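Local coordinates for protein glucose dehydrogenase (Haloferax mediterranei, PDB 2B5W) that oxidises D-glucose to D-glucono-1,5-lactone, and other aldose sugars too, with NADP(+) in preference to NAD(+), using a catalytic zinc ion and working as a homodimer, at residues K2-K7 / G122-F127; K157-A162 / M243-E248; W171-A176 / D195-E200; H332-F337 / I352-V357. The protein carries 1 engineered substitution. All blocks are in the same frame, centred on the assembly; numbering follows the deposited sequence.

Interaction 1: K2-K7 / G122-F127; sequences KAIAVK and GYMSEF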
loop_
_atom_site.group_PDB
_atom_site.type_symbol
_atom_site.label_atom_id
_atom_site.label_comp_id
_atom_site.label_asym_id
_atom_site.label_seq_id
_atom_site.Cartn_x
_atom_site.Cartn_y
_atom_site.Cartn_z
ATOM N N LYS A 2 -4.703 26.888 -35.218
ATOM C CA LYS A 2 -5.081 27.494 -33.954
ATOM C C LYS A 2 -4.797 26.536 -32.813
ATOM O O LYS A 2 -4.894 25.340 -33.000
ATOM C CB LYS A 2 -6.541 27.905 -33.928
ATOM C CG LYS A 2 -6.777 29.195 -34.786
ATOM C CD LYS A 2 -8.217 29.692 -34.850
ATOM C CE LYS A 2 -8.333 30.908 -35.785
ATOM N NZ LYS A 2 -9.736 31.397 -35.945
ATOM N N ALA A 3 -4.434 27.084 -31.662
ATOM C CA ALA A 3 -4.222 26.293 -30.438
ATOM C C ALA A 3 -4.592 27.149 -29.221
ATOM O O ALA A 3 -4.616 28.381 -29.296
ATOM C CB ALA A 3 -2.817 25.845 -30.350
ATOM N N ILE A 4 -4.893 26.498 -28.103
ATOM C CA ILE A 4 -5.237 27.164 -26.862
ATOM C C ILE A 4 -4.072 26.963 -25.905
ATOM O O ILE A 4 -3.665 25.834 -25.654
ATOM C CB ILE A 4 -6.550 26.589 -26.249
ATOM C CG1 ILE A 4 -7.709 26.700 -27.247
ATOM C CG2 ILE A 4 -6.862 27.293 -24.950
ATOM C CD1 ILE A 4 -8.034 28.076 -27.721
ATOM N N ALA A 5 -3.522 28.063 -25.396
ATOM C CA ALA A 5 -2.275 28.024 -24.640
ATOM C C ALA A 5 -2.312 28.950 -23.435
ATOM O O ALA A 5 -3.123 29.870 -23.383
ATOM C CB ALA A 5 -1.130 28.411 -25.522
ATOM N N VAL A 6 -1.451 28.666 -22.463
ATOM C CA VAL A 6 -1.169 29.642 -21.387
ATOM C C VAL A 6 0.173 30.322 -21.753
ATOM O O VAL A 6 1.102 29.695 -22.270
ATOM C CB VAL A 6 -1.117 28.992 -19.989
ATOM C CG1 VAL A 6 -2.528 28.587 -19.525
ATOM C CG2 VAL A 6 -0.174 27.798 -19.939
ATOM N N LYS A 7 0.244 31.629 -21.535
ATOM C CA LYS A 7 1.454 32.408 -21.788
ATOM C C LYS A 7 1.902 33.051 -20.479
ATOM O O LYS A 7 1.101 33.231 -19.541
ATOM C CB LYS A 7 1.169 33.527 -22.795
ATOM C CG LYS A 7 1.300 33.180 -24.270
ATOM C CD LYS A 7 0.397 34.106 -25.091
ATOM C CE LYS A 7 0.967 34.494 -26.445
ATOM N NZ LYS A 7 0.013 35.418 -27.165
ATOM N N GLY A 122 0.490 20.340 -25.237
ATOM C CA GLY A 122 -0.653 19.444 -25.163
ATOM C C GLY A 122 -1.365 19.307 -26.495
ATOM O O GLY A 122 -0.770 19.477 -27.570
ATOM N N TYR A 123 -2.671 19.019 -26.410
ATOM C CA TYR A 123 -3.463 18.587 -27.530
ATOM C C TYR A 123 -4.547 19.575 -27.992
ATOM O O TYR A 123 -5.230 19.293 -28.982
ATOM C CB TYR A 123 -4.134 17.244 -27.201
ATOM C CG TYR A 123 -3.142 16.154 -26.850
ATOM C CD1 TYR A 123 -2.158 15.779 -27.753
ATOM C CD2 TYR A 123 -3.176 15.499 -25.614
ATOM C CE1 TYR A 123 -1.241 14.801 -27.440
ATOM C CE2 TYR A 123 -2.262 14.548 -25.302
ATOM C CZ TYR A 123 -1.294 14.196 -26.214
ATOM O OH TYR A 123 -0.354 13.224 -25.933
ATOM N N MET A 124 -4.669 20.724 -27.315
ATOM C CA MET A 124 -5.657 21.723 -27.700
ATOM C C MET A 124 -5.163 22.534 -28.896
ATOM O O MET A 124 -4.887 23.731 -28.787
ATOM C CB MET A 124 -6.015 22.654 -26.540
ATOM C CG MET A 124 -6.844 21.983 -25.508
ATOM S SD MET A 124 -7.338 23.096 -24.199
ATOM C CE MET A 124 -8.341 21.948 -23.221
ATOM N N SER A 125 -5.038 21.862 -30.016
ATOM C CA SER A 125 -4.641 22.456 -31.277
ATOM C C SER A 125 -5.403 21.714 -32.343
ATOM O O SER A 125 -5.900 20.622 -32.096
ATOM C CB SER A 125 -3.120 22.362 -31.504
ATOM O OG SER A 125 -2.628 21.037 -31.466
ATOM N N GLU A 126 -5.536 22.288 -33.539
ATOM C CA GLU A 126 -6.330 21.633 -34.556
ATOM C C GLU A 126 -5.758 20.297 -34.998
ATOM O O GLU A 126 -6.510 19.421 -35.397
ATOM C CB GLU A 126 -6.552 22.583 -35.746
ATOM C CG GLU A 126 -7.379 23.786 -35.329
ATOM C CD GLU A 126 -7.684 24.744 -36.458
ATOM O OE1 GLU A 126 -6.778 25.497 -36.868
ATOM O OE2 GLU A 126 -8.850 24.769 -36.904
ATOM N N PHE A 127 -4.437 20.163 -34.934
ATOM C CA PHE A 127 -3.715 18.934 -35.277
ATOM C C PHE A 127 -2.626 18.676 -34.253
ATOM O O PHE A 127 -2.103 19.590 -33.619
ATOM C CB PHE A 127 -3.069 18.996 -36.665
ATOM C CG PHE A 127 -4.042 19.174 -37.777
ATOM C CD1 PHE A 127 -4.547 18.083 -38.482
ATOM C CD2 PHE A 127 -4.508 20.447 -38.087
ATOM C CE1 PHE A 127 -5.474 18.271 -39.491
ATOM C CE2 PHE A 127 -5.443 20.630 -39.081
ATOM C CZ PHE A 127 -5.922 19.551 -39.790
#

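Interaction 2: K157-A162 / M243-E248; sequences KALEHA and MDFIYE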
loop_
_atom_site.group_PDB
_atom_site.type_symbol
_atom_site.label_atom_id
_atom_site.label_comp_id
_atom_site.label_asym_id
_atom_site.label_seq_id
_atom_site.Cartn_x
_atom_site.Cartn_y
_atom_site.Cartn_z
ATOM N N LYS A 157 -5.745 2.616 -13.759
ATOM C CA LYS A 157 -4.429 2.334 -13.202
ATOM C C LYS A 157 -4.472 2.288 -11.674
ATOM O O LYS A 157 -3.915 1.389 -11.050
ATOM C CB LYS A 157 -3.378 3.364 -13.639
ATOM C CG LYS A 157 -2.030 3.127 -12.936
ATOM C CD LYS A 157 -0.940 4.128 -13.261
ATOM C CE LYS A 157 0.199 4.010 -12.242
ATOM N NZ LYS A 157 1.345 4.834 -12.628
ATOM N N ALA A 158 -5.122 3.275 -11.050
ATOM C CA ALA A 158 -5.128 3.341 -9.620
ATOM C C ALA A 158 -5.780 2.105 -9.027
ATOM O O ALA A 158 -5.300 1.579 -8.036
ATOM C CB ALA A 158 -5.810 4.633 -9.123
ATOM N N LEU A 159 -6.891 1.658 -9.612
ATOM C CA LEU A 159 -7.566 0.452 -9.132
ATOM C C LEU A 159 -6.644 -0.752 -9.353
ATOM O O LEU A 159 -6.550 -1.630 -8.505
ATOM C CB LEU A 159 -8.914 0.238 -9.830
ATOM C CG LEU A 159 -9.936 1.363 -9.634
ATOM C CD1 LEU A 159 -11.238 1.061 -10.322
ATOM C CD2 LEU A 159 -10.186 1.654 -8.180
ATOM N N GLU A 160 -5.966 -0.815 -10.502
ATOM C CA GLU A 160 -5.049 -1.947 -10.735
ATOM C C GLU A 160 -4.027 -2.074 -9.587
ATOM O O GLU A 160 -3.804 -3.176 -9.051
ATOM C CB GLU A 160 -4.320 -1.786 -12.059
ATOM C CG GLU A 160 -3.542 -3.038 -12.463
ATOM C CD GLU A 160 -2.703 -2.882 -13.720
ATOM O OE1 GLU A 160 -2.155 -1.789 -13.974
ATOM O OE2 GLU A 160 -2.491 -3.923 -14.375
ATOM N N HIS A 161 -3.385 -0.972 -9.233
ATOM C CA HIS A 161 -2.356 -1.003 -8.207
ATOM C C HIS A 161 -2.919 -1.184 -6.798
ATOM O O HIS A 161 -2.393 -1.952 -6.014
ATOM C CB HIS A 161 -1.467 0.234 -8.271
ATOM C CG HIS A 161 -0.599 0.273 -9.477
ATOM N ND1 HIS A 161 0.775 0.132 -9.398
ATOM C CD2 HIS A 161 -0.879 0.472 -10.785
ATOM C CE1 HIS A 161 1.286 0.186 -10.620
ATOM N NE2 HIS A 161 0.307 0.418 -11.478
ATOM N N ALA A 162 -4.018 -0.517 -6.482
ATOM C CA ALA A 162 -4.674 -0.720 -5.188
ATOM C C ALA A 162 -5.152 -2.152 -5.015
ATOM O O ALA A 162 -4.901 -2.784 -3.971
ATOM C CB ALA A 162 -5.825 0.279 -5.053
ATOM N N MET A 243 -15.223 1.305 5.310
ATOM C CA MET A 243 -15.179 1.275 3.848
ATOM C C MET A 243 -14.058 0.331 3.419
ATOM O O MET A 243 -12.878 0.529 3.773
ATOM C CB MET A 243 -14.947 2.678 3.312
ATOM C CG MET A 243 -15.987 3.723 3.746
ATOM S SD MET A 243 -17.564 3.261 3.123
ATOM C CE MET A 243 -18.637 4.497 3.984
ATOM N N ASP A 244 -14.390 -0.715 2.678
ATOM C CA ASP A 244 -13.377 -1.643 2.184
ATOM C C ASP A 244 -12.400 -1.004 1.223
ATOM O O ASP A 244 -11.205 -1.379 1.207
ATOM C CB ASP A 244 -14.015 -2.823 1.519
ATOM C CG ASP A 244 -14.857 -3.621 2.453
ATOM O OD1 ASP A 244 -14.323 -4.058 3.502
ATOM O OD2 ASP A 244 -16.060 -3.867 2.220
ATOM N N PHE A 245 -12.880 -0.064 0.423
ATOM C CA PHE A 245 -12.057 0.594 -0.579
ATOM C C PHE A 245 -12.320 2.084 -0.493
ATOM O O PHE A 245 -13.485 2.501 -0.459
ATOM C CB PHE A 245 -12.362 0.113 -1.998
ATOM C CG PHE A 245 -11.510 0.774 -3.017
ATOM C CD1 PHE A 245 -10.122 0.711 -2.914
ATOM C CD2 PHE A 245 -12.040 1.525 -4.050
ATOM C CE1 PHE A 245 -9.337 1.341 -3.812
ATOM C CE2 PHE A 245 -11.234 2.143 -4.946
ATOM C CZ PHE A 245 -9.870 2.063 -4.801
ATOM N N ILE A 246 -11.266 2.874 -0.389
ATOM C CA ILE A 246 -11.365 4.324 -0.485
ATOM C C ILE A 246 -10.528 4.830 -1.647
ATOM O O ILE A 246 -9.397 4.398 -1.841
ATOM C CB ILE A 246 -10.933 4.966 0.851
ATOM C CG1 ILE A 246 -11.927 4.561 1.935
ATOM C CG2 ILE A 246 -10.827 6.481 0.693
ATOM C CD1 ILE A 246 -11.583 5.077 3.344
ATOM N N TYR A 247 -11.111 5.704 -2.459
ATOM C CA TYR A 247 -10.422 6.393 -3.531
ATOM C C TYR A 247 -10.425 7.861 -3.225
ATOM O O TYR A 247 -11.488 8.491 -3.209
ATOM C CB TYR A 247 -11.198 6.130 -4.828
ATOM C CG TYR A 247 -10.557 6.563 -6.114
ATOM C CD1 TYR A 247 -10.590 7.892 -6.521
ATOM C CD2 TYR A 247 -9.958 5.631 -6.962
ATOM C CE1 TYR A 247 -10.057 8.287 -7.728
ATOM C CE2 TYR A 247 -9.401 6.040 -8.167
ATOM C CZ TYR A 247 -9.450 7.354 -8.538
ATOM O OH TYR A 247 -8.934 7.813 -9.742
ATOM N N GLU A 248 -9.249 8.413 -3.007
ATOM C CA GLU A 248 -9.099 9.816 -2.692
ATOM C C GLU A 248 -8.857 10.656 -3.935
ATOM O O GLU A 248 -7.905 10.452 -4.660
ATOM C CB GLU A 248 -7.991 9.993 -1.665
ATOM C CG GLU A 248 -7.669 11.437 -1.329
ATOM C CD GLU A 248 -6.748 12.102 -2.324
ATOM O OE1 GLU A 248 -5.693 11.498 -2.676
ATOM O OE2 GLU A 248 -7.042 13.224 -2.803
#

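Interaction 3: W171-A176 / D195-E200; sequences WDPSSA and DDKGYE. With K (potassium ion), chain E.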
loop_
_atom_site.group_PDB
_atom_site.type_symbol
_atom_site.label_atom_id
_atom_site.label_comp_id
_atom_site.label_asym_id
_atom_site.label_seq_id
_atom_site.Cartn_x
_atom_site.Cartn_y
_atom_site.Cartn_z
ATOM N N TRP A 171 -9.670 -11.155 -0.863
ATOM C CA TRP A 171 -10.308 -9.901 -0.528
ATOM C C TRP A 171 -11.581 -9.833 -1.381
ATOM O O TRP A 171 -11.542 -9.951 -2.611
ATOM C CB TRP A 171 -9.387 -8.738 -0.880
ATOM C CG TRP A 171 -9.835 -7.359 -0.455
ATOM C CD1 TRP A 171 -10.177 -6.931 0.812
ATOM C CD2 TRP A 171 -9.948 -6.213 -1.300
ATOM N NE1 TRP A 171 -10.509 -5.601 0.791
ATOM C CE2 TRP A 171 -10.357 -5.126 -0.493
ATOM C CE3 TRP A 171 -9.747 -5.992 -2.670
ATOM C CZ2 TRP A 171 -10.584 -3.869 -1.004
ATOM C CZ3 TRP A 171 -9.955 -4.761 -3.156
ATOM C CH2 TRP A 171 -10.357 -3.704 -2.326
ATOM N N ASP A 172 -12.699 -9.648 -0.716
ATOM C CA ASP A 172 -13.991 -9.559 -1.418
ATOM C C ASP A 172 -14.758 -8.381 -0.781
ATOM O O ASP A 172 -15.557 -8.556 0.158
ATOM C CB ASP A 172 -14.748 -10.862 -1.297
ATOM C CG ASP A 172 -16.113 -10.808 -1.937
ATOM O OD1 ASP A 172 -16.378 -9.910 -2.791
ATOM O OD2 ASP A 172 -16.990 -11.641 -1.627
ATOM N N PRO A 173 -14.489 -7.186 -1.275
ATOM C CA PRO A 173 -15.028 -5.974 -0.667
ATOM C C PRO A 173 -16.489 -5.732 -0.997
ATOM O O PRO A 173 -16.985 -6.177 -2.048
ATOM C CB PRO A 173 -14.184 -4.873 -1.298
ATOM C CG PRO A 173 -13.777 -5.423 -2.641
ATOM C CD PRO A 173 -13.622 -6.868 -2.427
ATOM N N SER A 174 -17.156 -5.031 -0.102
ATOM C CA SER A 174 -18.568 -4.656 -0.299
ATOM C C SER A 174 -18.840 -3.177 -0.303
ATOM O O SER A 174 -19.825 -2.760 -0.916
ATOM C CB SER A 174 -19.440 -5.314 0.772
ATOM O OG SER A 174 -19.348 -6.705 0.636
ATOM N N SER A 175 -18.034 -2.374 0.385
ATOM C CA SER A 175 -18.243 -0.935 0.464
ATOM C C SER A 175 -17.113 -0.177 -0.193
ATOM O O SER A 175 -15.938 -0.534 -0.044
ATOM C CB SER A 175 -18.442 -0.456 1.917
ATOM O OG SER A 175 -17.371 -0.892 2.759
ATOM N N ALA A 176 -17.458 0.921 -0.871
ATOM C CA ALA A 176 -16.471 1.815 -1.463
ATOM C C ALA A 176 -16.845 3.266 -1.278
ATOM O O ALA A 176 -18.037 3.594 -1.318
ATOM C CB ALA A 176 -16.340 1.478 -2.956
ATOM N N ASP A 195 -17.831 -2.059 -11.268
ATOM C CA ASP A 195 -16.590 -2.784 -11.074
ATOM C C ASP A 195 -16.877 -4.265 -10.838
ATOM O O ASP A 195 -17.835 -4.615 -10.148
ATOM C CB ASP A 195 -15.824 -2.131 -9.903
ATOM C CG ASP A 195 -14.384 -2.608 -9.722
ATOM O OD1 ASP A 195 -14.119 -3.818 -9.634
ATOM O OD2 ASP A 195 -13.467 -1.762 -9.559
ATOM N N ASP A 196 -16.042 -5.118 -11.437
ATOM C CA ASP A 196 -16.129 -6.566 -11.259
ATOM C C ASP A 196 -16.006 -7.023 -9.791
ATOM O O ASP A 196 -16.411 -8.137 -9.477
ATOM C CB ASP A 196 -15.038 -7.287 -12.090
ATOM C CG ASP A 196 -15.233 -7.168 -13.618
ATOM O OD1 ASP A 196 -16.360 -6.937 -14.101
ATOM O OD2 ASP A 196 -14.270 -7.324 -14.409
ATOM N N LYS A 197 -15.453 -6.194 -8.883
ATOM C CA LYS A 197 -15.426 -6.521 -7.460
ATOM C C LYS A 197 -16.830 -6.657 -6.841
ATOM O O LYS A 197 -16.979 -7.233 -5.741
ATOM C CB LYS A 197 -14.661 -5.469 -6.649
ATOM C CG LYS A 197 -13.159 -5.378 -6.922
ATOM C CD LYS A 197 -12.381 -6.420 -6.212
ATOM C CE LYS A 197 -10.909 -6.408 -6.601
ATOM N NZ LYS A 197 -10.687 -6.957 -7.968
ATOM N N GLY A 198 -17.839 -6.059 -7.460
ATOM C CA GLY A 198 -19.206 -6.203 -6.977
ATOM C C GLY A 198 -19.483 -5.506 -5.672
ATOM O O GLY A 198 -19.989 -6.093 -4.695
ATOM N N TYR A 199 -19.148 -4.238 -5.622
ATOM C CA TYR A 199 -19.478 -3.402 -4.463
ATOM C C TYR A 199 -20.991 -3.262 -4.332
ATOM O O TYR A 199 -21.710 -3.209 -5.335
ATOM C CB TYR A 199 -18.922 -2.015 -4.606
ATOM C CG TYR A 199 -17.426 -1.994 -4.686
ATOM C CD1 TYR A 199 -16.664 -2.123 -3.527
ATOM C CD2 TYR A 199 -16.768 -1.783 -5.892
ATOM C CE1 TYR A 199 -15.263 -2.103 -3.574
ATOM C CE2 TYR A 199 -15.354 -1.759 -5.935
ATOM C CZ TYR A 199 -14.623 -1.918 -4.765
ATOM O OH TYR A 199 -13.217 -1.893 -4.767
ATOM N N GLU A 200 -21.434 -3.280 -3.091
ATOM C CA GLU A 200 -22.858 -3.230 -2.739
ATOM C C GLU A 200 -23.269 -1.846 -2.269
ATOM O O GLU A 200 -24.395 -1.416 -2.540
ATOM C CB GLU A 200 -23.136 -4.271 -1.641
ATOM C CG GLU A 200 -22.827 -5.704 -2.076
ATOM C CD GLU A 200 -23.037 -6.719 -0.970
ATOM O OE1 GLU A 200 -23.532 -6.345 0.118
ATOM O OE2 GLU A 200 -22.710 -7.903 -1.200
HETATM K K K E . -18.236 -8.022 -3.483
#

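Interaction 4: H332-F337 / I352-V357; sequences HPLSEF and IEFSTV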
loop_
_atom_site.group_PDB
_atom_site.type_symbol
_atom_site.label_atom_id
_atom_site.label_comp_id
_atom_site.label_asym_id
_atom_site.label_seq_id
_atom_site.Cartn_x
_atom_site.Cartn_y
_atom_site.Cartn_z
ATOM N N HIS A 332 -17.903 22.798 -25.864
ATOM C CA HIS A 332 -17.849 24.130 -26.439
ATOM C C HIS A 332 -17.045 24.126 -27.693
ATOM O O HIS A 332 -15.908 23.639 -27.724
ATOM C CB HIS A 332 -17.249 25.074 -25.429
ATOM C CG HIS A 332 -18.085 25.193 -24.204
ATOM N ND1 HIS A 332 -17.866 24.442 -23.066
ATOM C CD2 HIS A 332 -19.203 25.919 -23.970
ATOM C CE1 HIS A 332 -18.794 24.739 -22.170
ATOM N NE2 HIS A 332 -19.622 25.621 -22.695
ATOM N N PRO A 333 -17.600 24.692 -28.758
ATOM C CA PRO A 333 -16.807 24.825 -29.963
ATOM C C PRO A 333 -15.637 25.748 -29.752
ATOM O O PRO A 333 -15.688 26.644 -28.905
ATOM C CB PRO A 333 -17.798 25.411 -30.977
ATOM C CG PRO A 333 -18.803 26.129 -30.139
ATOM C CD PRO A 333 -18.949 25.265 -28.900
ATOM N N LEU A 334 -14.568 25.529 -30.507
ATOM C CA LEU A 334 -13.382 26.367 -30.437
ATOM C C LEU A 334 -13.742 27.858 -30.578
ATOM O O LEU A 334 -13.181 28.699 -29.863
ATOM C CB LEU A 334 -12.407 25.955 -31.525
ATOM C CG LEU A 334 -11.099 26.722 -31.552
ATOM C CD1 LEU A 334 -10.322 26.628 -30.259
ATOM C CD2 LEU A 334 -10.265 26.248 -32.721
ATOM N N SER A 335 -14.737 28.129 -31.417
ATOM C CA SER A 335 -15.234 29.503 -31.630
ATOM C C SER A 335 -15.623 30.195 -30.331
ATOM O O SER A 335 -15.460 31.396 -30.228
ATOM C CB SER A 335 -16.399 29.499 -32.625
ATOM O OG SER A 335 -17.434 28.628 -32.166
ATOM N N GLU A 336 -16.111 29.441 -29.340
ATOM C CA GLU A 336 -16.541 29.940 -28.037
ATOM C C GLU A 336 -15.895 29.114 -26.914
ATOM O O GLU A 336 -16.551 28.617 -26.006
ATOM C CB GLU A 336 -18.073 29.889 -27.954
ATOM C CG GLU A 336 -18.812 30.361 -29.198
ATOM C CD GLU A 336 -18.662 31.846 -29.478
ATOM O OE1 GLU A 336 -18.391 32.635 -28.522
ATOM O OE2 GLU A 336 -18.824 32.243 -30.676
ATOM N N PHE A 337 -14.593 28.938 -27.003
ATOM C CA PHE A 337 -13.911 27.962 -26.140
ATOM C C PHE A 337 -13.856 28.338 -24.671
ATOM O O PHE A 337 -13.754 27.471 -23.832
ATOM C CB PHE A 337 -12.505 27.719 -26.647
ATOM C CG PHE A 337 -11.574 28.812 -26.287
ATOM C CD1 PHE A 337 -11.407 29.896 -27.133
ATOM C CD2 PHE A 337 -10.881 28.774 -25.080
ATOM C CE1 PHE A 337 -10.547 30.942 -26.773
ATOM C CE2 PHE A 337 -10.020 29.809 -24.724
ATOM C CZ PHE A 337 -9.857 30.885 -25.573
ATOM N N ILE A 352 -13.586 21.057 -25.249
ATOM C CA ILE A 352 -13.570 21.924 -26.413
ATOM C C ILE A 352 -13.549 21.074 -27.668
ATOM O O ILE A 352 -12.734 20.175 -27.801
ATOM C CB ILE A 352 -12.343 22.837 -26.398
ATOM C CG1 ILE A 352 -12.386 23.717 -25.134
ATOM C CG2 ILE A 352 -12.308 23.705 -27.672
ATOM C CD1 ILE A 352 -11.074 24.396 -24.791
ATOM N N GLU A 353 -14.435 21.391 -28.597
ATOM C CA GLU A 353 -14.536 20.713 -29.868
ATOM C C GLU A 353 -13.789 21.504 -30.932
ATOM O O GLU A 353 -14.181 22.630 -31.259
ATOM C CB GLU A 353 -15.994 20.538 -30.275
ATOM C CG GLU A 353 -16.157 19.823 -31.616
ATOM C CD GLU A 353 -17.562 19.397 -31.852
ATOM O OE1 GLU A 353 -18.344 20.217 -32.356
ATOM O OE2 GLU A 353 -17.859 18.221 -31.575
ATOM N N PHE A 354 -12.765 20.896 -31.478
ATOM C CA PHE A 354 -11.977 21.441 -32.589
ATOM C C PHE A 354 -12.524 21.095 -33.972
ATOM O O PHE A 354 -12.395 21.875 -34.929
ATOM C CB PHE A 354 -10.519 21.000 -32.467
ATOM C CG PHE A 354 -9.787 21.712 -31.377
ATOM C CD1 PHE A 354 -9.966 21.349 -30.056
ATOM C CD2 PHE A 354 -8.948 22.769 -31.669
ATOM C CE1 PHE A 354 -9.322 22.044 -29.040
ATOM C CE2 PHE A 354 -8.310 23.463 -30.639
ATOM C CZ PHE A 354 -8.516 23.096 -29.346
ATOM N N SER A 355 -13.140 19.919 -34.074
ATOM C CA SER A 355 -13.684 19.437 -35.331
ATOM C C SER A 355 -14.596 18.255 -35.077
ATOM O O SER A 355 -14.584 17.676 -33.992
ATOM C CB SER A 355 -12.558 19.037 -36.269
ATOM O OG SER A 355 -11.972 17.772 -35.931
ATOM N N THR A 356 -15.407 17.938 -36.076
ATOM C CA THR A 356 -16.249 16.756 -36.068
ATOM C C THR A 356 -15.660 15.704 -36.997
ATOM O O THR A 356 -14.817 15.981 -37.853
ATOM C CB THR A 356 -17.683 17.104 -36.520
ATOM O OG1 THR A 356 -17.621 17.670 -37.818
ATOM C CG2 THR A 356 -18.318 18.221 -35.692
ATOM N N VAL A 357 -16.108 14.468 -36.835
ATOM C CA VAL A 357 -15.527 13.387 -37.607
ATOM C C VAL A 357 -15.832 13.569 -39.111
ATOM O O VAL A 357 -16.935 13.971 -39.479
ATOM C CB VAL A 357 -16.016 12.019 -37.116
ATOM C CG1 VAL A 357 -15.468 10.932 -38.029
ATOM C CG2 VAL A 357 -15.563 11.764 -35.653
#

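Interaction 1: K2-K7 / G122-F127
The carboxylate of Glu126 is turned to the start of strand 2-7: its OE1 receives the backbone N-H of Lys2 on the anti side, 32° out of the carboxylate plane, with Lys2 N 3.0 Å from Glu126 OE1 and the bond nearly straight. The CB of Lys2 lies near the same oxygen. Glutamate has the reach for this, its chain being extended beyond CG (chi2 -178°). Glu126 also gives its own backbone N-H to Lys2 O (Glu126 N to Lys2 O, 3.2 Å), and so holds Lys2 at both ends of its backbone. A third hydrogen bond runs from Ile4 N to Met124 O at 2.9 Å. Between this bond and those of Glu126 the residues are small, and Ala3 CB can come within 3.7 Å of Ser125 CB. Serine has a further use, since its OG hydrogen-bonds to Phe127 O (2.6 Å) and ties the turn to the strand that follows. Beyond Met124 O the contact turns apolar: Ile4 CB lies 4.0 Å from Met124 CB, and the sulphur is close by. The unbranched methionine chain then runs on to Val35 and Val37 of strand 27-37. Met124 is the centre of an inverse gamma turn, and its carbonyl faces the strand. The backbones pair through a single beta bridge, Ala3 with Ser125, which joins the N-terminal strand to the GroES-like catalytic domain of the zinc-containing alcohol dehydrogenase family.

Interaction 2: K157-A162 / M243-E248
Helix 157-162 lays Ala158, Leu159 and Ala162 against Phe245 and Tyr247 of strand 245-248, the two axes 10.7 Å apart at their closest and their directions 140° apart. This is the helix-on-sheet packing of a Rossmann-type nucleotide-binding domain, the strand belonging to its six-stranded parallel sheet. Phe245 and Tyr247, two residues apart, both direct their side chains to the helix, each with CG anti to the backbone N (chi1 -179° in Phe245). Two large rings on the strand suit small alanines on the helix: Ala158 CB stands 4.0 Å from Tyr247 CE2, and Ala162 CB 3.9 Å from Phe245 CE1. Tyr247 OH finds its partner just outside the contact, in Thr155 OG1 of helix 149-164, about one turn before Ala158. Leu159 reaches further, crossing Phe245 at about a right angle. One methyl does the work, with Leu159 CD2 4.2 Å from Tyr247 CD2 and only 3.4 Å from both CZ and CE2 of Phe245.

Interaction 3: W171-A176 / D195-E200
Asp172 and Pro173 meet Lys197 and Gly198 through a potassium ion that all four bind. The ion lies 2.7 Å from Asp172 OD1, 2.6 Å from Pro173 O, 2.7 Å from Lys197 O and 2.9 Å from Gly198 O. One carboxylate and three carbonyls make an all-oxygen set that suits a large, weakly polarising cation. The side chain of Asp172 starts away from 195-200, yet its carboxylate end returns. The loop that supplies Lys197 and Gly198 is shaped by a type I turn and an Asx turn, with Lys197 N 2.8 Å from Asp195 OD1. Gly198 takes a positive phi of 70°, which glycine tolerates most easily. One residue beyond Pro173, Ser174 O accepts from Glu200 N at 2.8 Å. The next shell is apolar. Ala176 CB sits over one face of the Tyr199 ring, a CH-pi contact 3.9 Å from its centroid, while Pro173 CB approaches Tyr199 CE1 obliquely. The bent Lys197 chain brings CE to the Trp171 ring, whose face carries Pro173. Tyr199 OH is bound by Tyr163 of helix 149-164. An alanine in place of Tyr199 would probably open a gap between Pro173 and Ala176 and cost the Tyr163 hydroxyl a partner. The contact joins the entry of strand 175-179 to the loop leading into strand 201-206, at the base of the first beta-alpha-beta unit of the Rossmann-type domain.

Interaction 4: H332-F337 / I352-V357
His332 O is met by two donors from the neighbouring strand. Glu353 N lies 2.8 Å from His332 O, above the carbonyl plane (36° out of it), and Ile352 CA makes a CH...O contact with the same oxygen at 3.2 Å. One residue pair on, Leu334 N donates to Glu353 O at 3.0 Å, completing the parallel pairing of strands 328-333 and 349-353. Proline suits position 333, since in this pairing the bonds to Glu353 are made by its neighbours and need no N-H of its own. Its carbonyl starts the 3-10 turn, with Pro333 O accepting from Glu336 N. Leu334 has CG anti to the backbone N (chi1 -179°), and both its methyls touch the Phe354 ring: CD1 is 3.8 Å from Phe354 CE2, CD2 is 3.9 Å from Phe354 CD2. An alanine at Leu334 would probably open a gap beside Phe354 and leave that ring more able to turn. Ile352 CD1 packs 4.1 Å from Phe337 CB. Glu353 carries its carboxylate to a salt bridge with Arg34 of strand 27-37, which also pairs with strand 349-353 and packs against Phe354; Leu334 and Phe337 pack on Ile4. Directional backbone bonds thus fix the register, while non-directional apolar contacts cover one face.

From the N terminus, interaction 1 closes the first long loop, bringing strand 2-7 to 122-127 within the catalytic domain. The chain then enters the nucleotide-binding domain, where 157-162 and 243-248 close a second loop. Interaction 3 falls wholly within that span, joining the start of strand 175-179 to the loop that leads into strand 201-206. The two touch: Asp244 of interaction 2 probably hydrogen-bonds to Ser174 and Ser175 of interaction 3. Interaction 4 closes a short loop near the C terminus, back beside interaction 1, about 12 Å from it between centres. There Phe354 packs on Met124, and Leu334 and Phe337 on Ile4, so both chain ends share one region. No pair of contacts crosses.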